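Xylanase Y (Bacillus halodurans, PDB 1WU4) hydrolyses xylooligosaccharides of three or more units, releasing xylose from the reducing end with inversion of anomeric configuration. Local coordinates at residues M82-K85 / D86-D89; R216-W219 / K220-E224. The protein carries 1 engineered substitution. All coordinates share one frame; numbering follows the deposited sequence.

Contact 1: residues M82-K85 / D86-D89; sequences MDRK and DIFD
At the N-terminus of helix 85-99, just after the tight turn that ends helix 69-81, the N-cap residue Arg84 reaches forward to Asp86 in the first turn. The guanidinium presents its NE/NH2 edge to the carboxylate: NE of Arg84 donates a hydrogen bond to OD1 of Asp86 at 2.9 Å, and NH2 of Arg84 donates a straighter one to OD2 of Asp86, also 2.9 Å, together a bidentate salt bridge. Both oxygens offer their syn lone pairs, and the two planes are only 17° apart. Bends at chi2 (-63°) and chi3 (-64°) fold the arginine chain round so that this edge meets the acid. Over one guanidinium face sits CD1 of Ile87, 3.5 Å from NH2 of Arg84.

In this (alpha/alpha)6 barrel a short link leads from helix 69-81 to helix 85-99; Asp83, with positive phi, closes the former in a Schellman motif. The next helix starts with the bond from N of Phe88 to O of Arg84, 3.0 Å. An acid suits the first turn, where its negative charge would face the positive end of the helix dipole. NZ of Lys85 forms a salt bridge, 2.8 Å, with OD1 of Asp89 one turn further along, while Tyr154 OH hydrogen-bonds to both NZ of Lys85 and OD2 of Asp89. The ring of Phe88 is buried against helix 69-81 and Trp144.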
# COMPACT_ATOMS: atom_id res chain seq x y z
N MET A 82 12.32 8.55 0.22
CA MET A 82 12.81 9.91 0.41
C MET A 82 14.26 9.97 0.91
O MET A 82 14.79 11.05 1.17
CB MET A 82 11.91 10.66 1.39
CG MET A 82 10.49 10.88 0.90
SD MET A 82 10.40 11.92 -0.57
CE MET A 82 10.86 13.50 0.12
N ASP A 83 14.88 8.81 1.04
CA ASP A 83 16.26 8.72 1.50
C ASP A 83 16.43 9.34 2.89
O ASP A 83 17.33 10.14 3.12
CB ASP A 83 17.21 9.41 0.50
CG ASP A 83 18.66 9.05 0.74
OD1 ASP A 83 18.93 7.91 1.19
OD2 ASP A 83 19.54 9.89 0.45
N ARG A 84 15.53 8.97 3.80
CA ARG A 84 15.58 9.47 5.17
C ARG A 84 15.72 8.29 6.13
O ARG A 84 14.75 7.83 6.73
CB ARG A 84 14.32 10.28 5.48
CG ARG A 84 14.27 11.64 4.80
CD ARG A 84 15.42 12.54 5.27
NE ARG A 84 15.32 12.85 6.70
CZ ARG A 84 14.51 13.76 7.21
NH1 ARG A 84 13.71 14.47 6.43
NH2 ARG A 84 14.48 13.96 8.52
N LYS A 85 16.95 7.81 6.28
CA LYS A 85 17.26 6.68 7.16
C LYS A 85 16.95 6.98 8.62
O LYS A 85 16.57 6.08 9.38
CB LYS A 85 18.74 6.31 7.01
CG LYS A 85 19.16 5.03 7.73
CD LYS A 85 20.62 4.72 7.46
CE LYS A 85 21.03 3.36 8.00
NZ LYS A 85 20.88 3.28 9.48
N ASP A 86 17.10 8.24 9.02
CA ASP A 86 16.82 8.62 10.40
C ASP A 86 15.36 8.36 10.74
O ASP A 86 15.05 7.79 11.79
CB ASP A 86 17.19 10.09 10.63
CG ASP A 86 16.43 11.04 9.73
OD1 ASP A 86 16.29 10.76 8.52
OD2 ASP A 86 15.99 12.10 10.23
N ILE A 87 14.46 8.75 9.85
CA ILE A 87 13.03 8.54 10.06
C ILE A 87 12.69 7.06 9.94
O ILE A 87 11.93 6.52 10.75
CB ILE A 87 12.21 9.36 9.03
CG1 ILE A 87 12.41 10.85 9.30
CG2 ILE A 87 10.74 8.99 9.11
CD1 ILE A 87 11.72 11.76 8.30
N PHE A 88 13.26 6.40 8.93
CA PHE A 88 13.02 4.98 8.72
C PHE A 88 13.34 4.18 9.98
O PHE A 88 12.53 3.39 10.45
CB PHE A 88 13.91 4.48 7.57
CG PHE A 88 13.64 3.05 7.17
CD1 PHE A 88 12.85 2.76 6.06
CD2 PHE A 88 14.19 1.99 7.90
CE1 PHE A 88 12.61 1.45 5.68
CE2 PHE A 88 13.94 0.67 7.53
CZ PHE A 88 13.15 0.40 6.41
N ASP A 89 14.54 4.41 10.52
CA ASP A 89 14.99 3.70 11.72
C ASP A 89 14.14 4.00 12.95
O ASP A 89 13.90 3.11 13.77
CB ASP A 89 16.46 4.02 11.99
CG ASP A 89 17.39 3.34 11.01
OD1 ASP A 89 18.60 3.65 11.01
OD2 ASP A 89 16.92 2.48 10.23
O HOH W 1 18.80 10.53 6.66

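Contact 2: residues R216-W219 / K220-E224; sequences RVFW and KEAAE
Arg216 opens the first turn of helix 216-233 by accepting, through its O, the backbone N of Lys220 at 3.2 Å; its side chain takes no part in the turn's own contacts, and its NE hydrogen-bonds to Ala211 O. Next comes Val217, whose O receives N of Glu221 at 3.0 Å. Its CG1, anti to the backbone N (chi1 171°), lies 3.9 Å from OE2 of Glu221. That acid leans back over the preceding turn, with its CG 3.2 Å from O of Val217, and OE1 of Glu221 makes a long, weak ion pair with Lys183 NZ. With an alanine here, CG1 of Val217 would probably lose the carboxylate that lies against it, and Lys183 its long, weak ion-pair partner.

Phe218 follows on the buried side. Its O takes N of Ala222 at 2.8 Å, and its CE2 approaches CB of Ala222 to 4.4 Å. Within the same turn, CD2 of Phe218 stands 3.9 Å above the middle of the indole plane of Trp219. Trp219 gives its O to N of Ala223 and sets CE3 4.0 Å from CB of Ala222, so this one methyl meets both aromatic side chains. Ala222 and Ala223 both touch Tyr204 of helix 201-210, and their small methyls suit a buried place where the two helices meet. On the same inward side, Trp219 meets Trp178 and Phe207 edge-to-face, while Phe218 and Trp219 both pack on Val166, seating this helix against helices 201-210 and 154-167.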
# COMPACT_ATOMS: atom_id res chain seq x y z
N ARG A 216 11.52 -18.41 -3.65
CA ARG A 216 11.49 -17.55 -4.82
C ARG A 216 10.52 -17.99 -5.90
O ARG A 216 9.91 -17.14 -6.57
CB ARG A 216 12.90 -17.35 -5.37
CG ARG A 216 13.73 -16.51 -4.41
CD ARG A 216 15.13 -16.21 -4.91
NE ARG A 216 15.86 -15.48 -3.87
CZ ARG A 216 17.12 -15.08 -3.97
NH1 ARG A 216 17.82 -15.34 -5.06
NH2 ARG A 216 17.68 -14.43 -2.96
N VAL A 217 10.34 -19.29 -6.07
CA VAL A 217 9.39 -19.78 -7.07
C VAL A 217 7.99 -19.46 -6.56
O VAL A 217 7.14 -18.99 -7.32
CB VAL A 217 9.54 -21.30 -7.28
CG1 VAL A 217 8.39 -21.82 -8.15
CG2 VAL A 217 10.87 -21.60 -7.96
N PHE A 218 7.75 -19.68 -5.27
CA PHE A 218 6.46 -19.38 -4.67
C PHE A 218 6.07 -17.92 -4.90
O PHE A 218 4.95 -17.63 -5.31
CB PHE A 218 6.49 -19.63 -3.15
CG PHE A 218 5.29 -19.08 -2.44
CD1 PHE A 218 4.09 -19.79 -2.39
CD2 PHE A 218 5.33 -17.81 -1.85
CE1 PHE A 218 2.96 -19.26 -1.77
CE2 PHE A 218 4.21 -17.27 -1.24
CZ PHE A 218 3.03 -17.99 -1.20
N TRP A 219 6.99 -17.00 -4.64
CA TRP A 219 6.69 -15.59 -4.82
C TRP A 219 6.36 -15.23 -6.27
O TRP A 219 5.53 -14.35 -6.52
CB TRP A 219 7.82 -14.72 -4.27
CG TRP A 219 7.79 -14.68 -2.76
CD1 TRP A 219 8.74 -15.15 -1.90
CD2 TRP A 219 6.72 -14.18 -1.94
NE1 TRP A 219 8.33 -14.97 -0.59
CE2 TRP A 219 7.09 -14.38 -0.60
CE3 TRP A 219 5.48 -13.59 -2.22
CZ2 TRP A 219 6.27 -14.01 0.47
CZ3 TRP A 219 4.66 -13.22 -1.16
CH2 TRP A 219 5.06 -13.43 0.17
N LYS A 220 6.99 -15.91 -7.22
CA LYS A 220 6.70 -15.66 -8.62
C LYS A 220 5.26 -16.12 -8.88
O LYS A 220 4.50 -15.46 -9.59
CB LYS A 220 7.67 -16.44 -9.50
CG LYS A 220 7.39 -16.29 -10.99
CD LYS A 220 8.39 -17.08 -11.81
CE LYS A 220 8.05 -17.01 -13.29
NZ LYS A 220 9.03 -17.77 -14.10
N GLU A 221 4.89 -17.26 -8.30
CA GLU A 221 3.55 -17.80 -8.47
C GLU A 221 2.52 -16.91 -7.78
O GLU A 221 1.39 -16.79 -8.25
CB GLU A 221 3.48 -19.22 -7.91
CG GLU A 221 4.49 -20.16 -8.56
CD GLU A 221 4.47 -21.55 -7.97
OE1 GLU A 221 4.31 -21.68 -6.74
OE2 GLU A 221 4.63 -22.52 -8.74
N ALA A 222 2.90 -16.29 -6.66
CA ALA A 222 1.99 -15.40 -5.95
C ALA A 222 1.71 -14.16 -6.79
O ALA A 222 0.59 -13.66 -6.83
CB ALA A 222 2.59 -15.01 -4.60
N ALA A 223 2.74 -13.65 -7.46
CA ALA A 223 2.57 -12.47 -8.32
C ALA A 223 1.54 -12.78 -9.41
O ALA A 223 0.61 -12.00 -9.64
CB ALA A 223 3.89 -12.07 -8.94
N GLU A 224 1.71 -13.92 -10.07
CA GLU A 224 0.80 -14.34 -11.13
C GLU A 224 -0.60 -14.58 -10.59
O GLU A 224 -1.59 -14.17 -11.19
CB GLU A 224 1.34 -15.61 -11.80
CG GLU A 224 0.44 -16.19 -12.89
CD GLU A 224 0.06 -15.18 -13.95
OE1 GLU A 224 0.89 -14.30 -14.27
OE2 GLU A 224 -1.07 -15.27 -14.48

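In the fold
Contact 1 comes first along the chain, where helix 69-81 gives way to helix 85-99; contact 2 follows more than a hundred residues later, within the opening turns of helix 216-233. Their centres are 29 Å apart and their nearest atoms about 17 Å, so they do not touch. The centre of contact 1 is about 18 Å, and that of contact 2 about 19 Å, from the centre of the chain. They are separate local features of one family 8 helical framework, a helix start and a helix interior, both away from Glu70 and Asp263, the probable proton donor and acceptor. Helix 154-167 supplies Val166 and Leu162 beside contact 2, while Tyr154, at its start, bonds to contact 1.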